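Local coordinates for HpcH/HpaI aldolase/citrate lyase family protein (Burkholderia cenocepacia, PDB 4MF4) that is of unknown function but belongs to the HpcH/HpaI aldolase/citrate lyase family and folds as a TIM barrel, at residues Val82-Ala87 / Ile162-Ser167; Leu121-Phe124 / Glu128-Asp131. All coordinates share one frame; numbering follows the deposited sequence.

Contact 1 (Val82-Ala87 / Ile162-Ser167); sequences VVRVPA and IVQVES. With EDO (1,2-ethanediol), chain G.
Across the barrel interior, V82 and R84 of strand 80-84 face I162 and Q164 of strand 160-165. The two strands are not sheet neighbours: strand 103-106 runs between them, parallel to both, and the closest CA pair, R84 with I162, is still 8.9 Å apart. No backbone bond joins the segments, so side chains alone bridge the gap, and the residues that do so alternate along each strand, as expected of inward-pointing positions.

Earlier along each strand, V82 and I162 meet through methyl groups, CG1 of V82 lying 4.1 Å from CD1 of I162, with the two side chains crossing at about a right angle. Two residues on, the chemistry turns polar. R84 NH1 donates to Q164 OE1 over 2.9 Å, at an N-H...O angle of 154°. The donor sits in the carbonyl plane on a lone pair of OE1, and the guanidinium and amide planes are only 7° apart, so the two groups meet edge to edge. Q164 reaches across because its chain is extended, CG anti to the backbone N (chi1 -170°), while R84 bends at chi3 to bring its guanidinium round. On the same guanidinium, NH2 binds O2 of a 1,2-ethanediol at 2.8 Å, also in plane, and NE forms a salt bridge with D54.

Q164 at NH1 and D54 at NE probably hold the buried guanidinium in one rotation. This polar pair lies at the C-terminal ends of the barrel strands, the end where TIM barrels carry their active sites.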
loop_
_atom_site.group_PDB
_atom_site.type_symbol
_atom_site.label_atom_id
_atom_site.label_comp_id
_atom_site.label_asym_id
_atom_site.label_seq_id
_atom_site.Cartn_x
_atom_site.Cartn_y
_atom_site.Cartn_z
ATOM N N VAL A 82 2.641 18.765 13.437
ATOM C CA VAL A 82 4.083 18.913 13.574
ATOM C C VAL A 82 4.680 17.610 13.025
ATOM O O VAL A 82 4.121 16.507 13.272
ATOM C CB VAL A 82 4.424 19.068 15.076
ATOM C CG1 VAL A 82 5.926 19.070 15.305
ATOM C CG2 VAL A 82 3.786 20.346 15.653
ATOM N N VAL A 83 5.782 17.711 12.280
ATOM C CA VAL A 83 6.495 16.508 11.819
ATOM C C VAL A 83 7.855 16.412 12.475
ATOM O O VAL A 83 8.650 17.368 12.403
ATOM C CB VAL A 83 6.617 16.458 10.257
ATOM C CG1 VAL A 83 7.529 15.323 9.808
ATOM C CG2 VAL A 83 5.257 16.282 9.619
ATOM N N ARG A 84 8.147 15.301 13.162
ATOM C CA ARG A 84 9.550 15.084 13.596
ATOM C C ARG A 84 10.309 14.285 12.540
ATOM O O ARG A 84 9.995 13.098 12.341
ATOM C CB ARG A 84 9.672 14.370 14.934
ATOM C CG ARG A 84 11.147 14.034 15.244
ATOM C CD ARG A 84 11.397 13.773 16.704
ATOM N NE ARG A 84 10.897 12.466 17.100
ATOM C CZ ARG A 84 11.065 11.906 18.298
ATOM N NH1 ARG A 84 11.690 12.544 19.303
ATOM N NH2 ARG A 84 10.566 10.704 18.514
ATOM N N VAL A 85 11.300 14.922 11.882
ATOM C CA VAL A 85 12.045 14.257 10.823
ATOM C C VAL A 85 13.030 13.260 11.434
ATOM O O VAL A 85 13.345 13.347 12.630
ATOM C CB VAL A 85 12.754 15.232 9.847
ATOM C CG1 VAL A 85 11.732 16.120 9.162
ATOM C CG2 VAL A 85 13.846 16.049 10.533
ATOM N N PRO A 86 13.471 12.267 10.638
ATOM C CA PRO A 86 14.372 11.249 11.163
ATOM C C PRO A 86 15.767 11.777 11.502
ATOM O O PRO A 86 16.379 11.285 12.439
ATOM C CB PRO A 86 14.473 10.217 10.014
ATOM C CG PRO A 86 13.347 10.539 9.094
ATOM C CD PRO A 86 13.181 12.038 9.219
ATOM N N ALA A 87 16.245 12.762 10.729
ATOM C CA ALA A 87 17.633 13.250 10.802
ATOM C C ALA A 87 17.705 14.578 10.035
ATOM O O ALA A 87 16.792 14.939 9.315
ATOM C CB ALA A 87 18.592 12.250 10.171
ATOM N N ILE A 162 11.444 23.575 15.562
ATOM C CA ILE A 162 11.586 23.071 16.929
ATOM C C ILE A 162 12.848 22.191 16.978
ATOM O O ILE A 162 13.002 21.229 16.175
ATOM C CB ILE A 162 10.389 22.196 17.351
ATOM C CG1 ILE A 162 9.070 22.933 17.141
ATOM C CG2 ILE A 162 10.539 21.783 18.816
ATOM C CD1 ILE A 162 7.818 22.108 17.368
ATOM N N VAL A 163 13.756 22.523 17.901
ATOM C CA VAL A 163 15.006 21.760 18.071
ATOM C C VAL A 163 14.935 20.922 19.353
ATOM O O VAL A 163 14.625 21.434 20.431
ATOM C CB VAL A 163 16.246 22.657 18.061
ATOM C CG1 VAL A 163 16.365 23.310 16.692
ATOM C CG2 VAL A 163 16.236 23.736 19.135
ATOM N N GLN A 164 15.206 19.638 19.223
ATOM C CA GLN A 164 15.169 18.785 20.362
ATOM C C GLN A 164 16.549 18.807 21.020
ATOM O O GLN A 164 17.555 18.547 20.367
ATOM C CB GLN A 164 14.720 17.384 19.940
ATOM C CG GLN A 164 14.412 16.493 21.102
ATOM C CD GLN A 164 13.603 15.219 20.718
ATOM O OE1 GLN A 164 13.237 14.997 19.561
ATOM N NE2 GLN A 164 13.383 14.375 21.698
ATOM N N VAL A 165 16.596 19.152 22.306
ATOM C CA VAL A 165 17.863 19.239 23.027
ATOM C C VAL A 165 17.927 18.010 23.926
ATOM O O VAL A 165 17.169 17.874 24.871
ATOM C CB VAL A 165 17.966 20.536 23.830
ATOM C CG1 VAL A 165 19.327 20.635 24.505
ATOM C CG2 VAL A 165 17.758 21.737 22.927
ATOM N N GLU A 166 18.805 17.090 23.623
ATOM C CA GLU A 166 18.670 15.792 24.269
ATOM C C GLU A 166 19.974 15.092 24.559
ATOM O O GLU A 166 19.997 13.875 24.732
ATOM C CB GLU A 166 17.705 14.886 23.480
ATOM C CG GLU A 166 18.131 14.539 22.071
ATOM C CD GLU A 166 16.977 13.931 21.270
ATOM O OE1 GLU A 166 15.990 13.504 21.929
ATOM O OE2 GLU A 166 17.048 13.889 20.005
ATOM N N SER A 167 21.022 15.891 24.728
ATOM C CA SER A 167 22.341 15.425 25.011
ATOM C C SER A 167 23.000 16.344 26.004
ATOM O O SER A 167 22.587 17.494 26.182
ATOM C CB SER A 167 23.117 15.517 23.719
ATOM O OG SER A 167 22.922 16.833 23.206
HETATM C C1 EDO G . 9.417 11.804 22.139
HETATM O O1 EDO G . 10.460 12.352 22.970
HETATM C C2 EDO G . 9.424 10.281 22.087
HETATM O O2 EDO G . 10.484 9.837 21.219
#

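Contact 2 (Leu121-Phe124 / Glu128-Asp131); sequences LTRF and ESPD
S129 lays its CB and OG against the root of the R123 side chain, and this is the main touch between two pieces of one loop. R123 CB and S129 CB are 3.7 Å apart. S129 OG comes to 3.5 Å from R123 CG, beside the aliphatic part of the chain. This is van der Waals packing: no hydrogen bond crosses between the segments, and OG stands obliquely to the guanidinium, 4.1 Å from R123 NE.

The shape of R123 explains why its methylenes meet the serine while its charged group goes another way. Its chain bends at chi2 (-50°), and the guanidinium swings back over its own segment, where NH1 donates to T122 OG1 at 2.8 Å. The acceptor lies close to the guanidinium plane, although the N-H...O angle of 136° makes the bond rather bent. T122 OG1 is in turn bonded to V119 O in the last turn of helix 112-121, so the hydroxyl links the arginine to the helix end. E128 carries the opposite charge, but R123 NE and E128 OE2 are 5.6 Å apart, too far for an ion pair.

Next along the chain, the backbone of F124 passes S129; the F124 side chain leaves that backbone away from 128-131 and packs on L200 of the third subunit. S126 OG is hydrogen-bonded to F124 O and S129 N, tying the two segments through the link between them. They are non-regular segments of one loop, folded against each other between helix 112-121 and helix 151-154 at the periphery of the TIM barrel.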
loop_
_atom_site.group_PDB
_atom_site.type_symbol
_atom_site.label_atom_id
_atom_site.label_comp_id
_atom_site.label_asym_id
_atom_site.label_seq_id
_atom_site.Cartn_x
_atom_site.Cartn_y
_atom_site.Cartn_z
ATOM N N LEU A 121 17.974 24.743 6.214
ATOM C CA LEU A 121 17.352 23.702 5.420
ATOM C C LEU A 121 15.881 23.977 5.222
ATOM O O LEU A 121 15.317 23.497 4.246
ATOM C CB LEU A 121 17.532 22.311 6.011
ATOM C CG LEU A 121 18.931 21.700 6.049
ATOM C CD1 LEU A 121 18.795 20.342 6.726
ATOM C CD2 LEU A 121 19.595 21.522 4.691
ATOM N N THR A 122 15.278 24.785 6.078
ATOM C CA THR A 122 13.853 25.144 5.946
ATOM C C THR A 122 13.525 26.455 5.240
ATOM O O THR A 122 12.330 26.763 5.053
ATOM C CB THR A 122 13.126 25.166 7.321
ATOM O OG1 THR A 122 13.470 26.354 8.058
ATOM C CG2 THR A 122 13.441 23.932 8.100
ATOM N N ARG A 123 14.559 27.185 4.794
ATOM C CA ARG A 123 14.381 28.516 4.221
ATOM C C ARG A 123 14.781 28.572 2.732
ATOM O O ARG A 123 15.839 28.135 2.357
ATOM C CB ARG A 123 15.216 29.552 4.980
ATOM C CG ARG A 123 14.828 29.787 6.453
ATOM C CD ARG A 123 13.341 30.034 6.616
ATOM N NE ARG A 123 12.966 30.694 7.861
ATOM C CZ ARG A 123 12.535 30.090 8.972
ATOM N NH1 ARG A 123 12.436 28.771 9.076
ATOM N NH2 ARG A 123 12.188 30.835 10.017
ATOM N N PHE A 124 13.885 29.097 1.908
ATOM C CA PHE A 124 14.243 29.567 0.589
ATOM C C PHE A 124 15.254 30.719 0.679
ATOM O O PHE A 124 15.093 31.612 1.509
ATOM C CB PHE A 124 13.008 30.075 -0.109
ATOM C CG PHE A 124 12.030 28.997 -0.486
ATOM C CD1 PHE A 124 12.454 27.848 -1.101
ATOM C CD2 PHE A 124 10.669 29.184 -0.260
ATOM C CE1 PHE A 124 11.537 26.880 -1.486
ATOM C CE2 PHE A 124 9.756 28.236 -0.632
ATOM C CZ PHE A 124 10.184 27.068 -1.232
ATOM N N GLU A 128 15.969 37.916 4.001
ATOM C CA GLU A 128 15.967 37.632 5.417
ATOM C C GLU A 128 16.752 36.339 5.704
ATOM O O GLU A 128 17.290 36.169 6.794
ATOM C CB GLU A 128 14.534 37.591 5.969
ATOM C CG GLU A 128 13.776 36.272 5.806
ATOM C CD GLU A 128 13.163 36.059 4.423
ATOM O OE1 GLU A 128 13.367 36.920 3.506
ATOM O OE2 GLU A 128 12.468 35.010 4.269
ATOM N N SER A 129 16.828 35.439 4.733
ATOM C CA SER A 129 17.607 34.209 4.889
ATOM C C SER A 129 18.477 33.997 3.681
ATOM O O SER A 129 18.232 33.079 2.891
ATOM C CB SER A 129 16.671 33.002 5.079
ATOM O OG SER A 129 15.832 33.164 6.207
ATOM N N PRO A 130 19.504 34.857 3.491
ATOM C CA PRO A 130 20.300 34.757 2.279
ATOM C C PRO A 130 21.051 33.423 2.127
ATOM O O PRO A 130 21.375 33.025 1.018
ATOM C CB PRO A 130 21.297 35.925 2.433
ATOM C CG PRO A 130 21.412 36.103 3.913
ATOM C CD PRO A 130 19.997 35.929 4.376
ATOM N N ASP A 131 21.341 32.757 3.241
ATOM C CA ASP A 131 21.972 31.454 3.174
ATOM C C ASP A 131 20.964 30.276 3.139
ATOM O O ASP A 131 21.329 29.161 3.462
ATOM C CB ASP A 131 22.953 31.277 4.329
ATOM C CG ASP A 131 22.281 31.303 5.691
ATOM O OD1 ASP A 131 21.069 31.552 5.808
ATOM O OD2 ASP A 131 22.995 31.081 6.675
#

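Overall arrangement
Contact 1 lies about 6 Å from the centre of the chain, inside the eight-stranded parallel barrel, whereas contact 2 sits about 20 Å from that centre in the outer loop after helix 112-121. Their centres are 19 Å apart and their nearest atoms about 6 Å, without touching. In sequence contact 2 is nested between the two halves of contact 1: the chain leaves strand 80-84, passes through helix 90-98, strand 103-106 and helix 112-121, makes the loop 121-131, and returns through helix 151-154 to strand 160-165. T122 and R123 pack on V161 of that returning strand, so core and periphery are connected through it, while contact 2 also reaches a subunit interface.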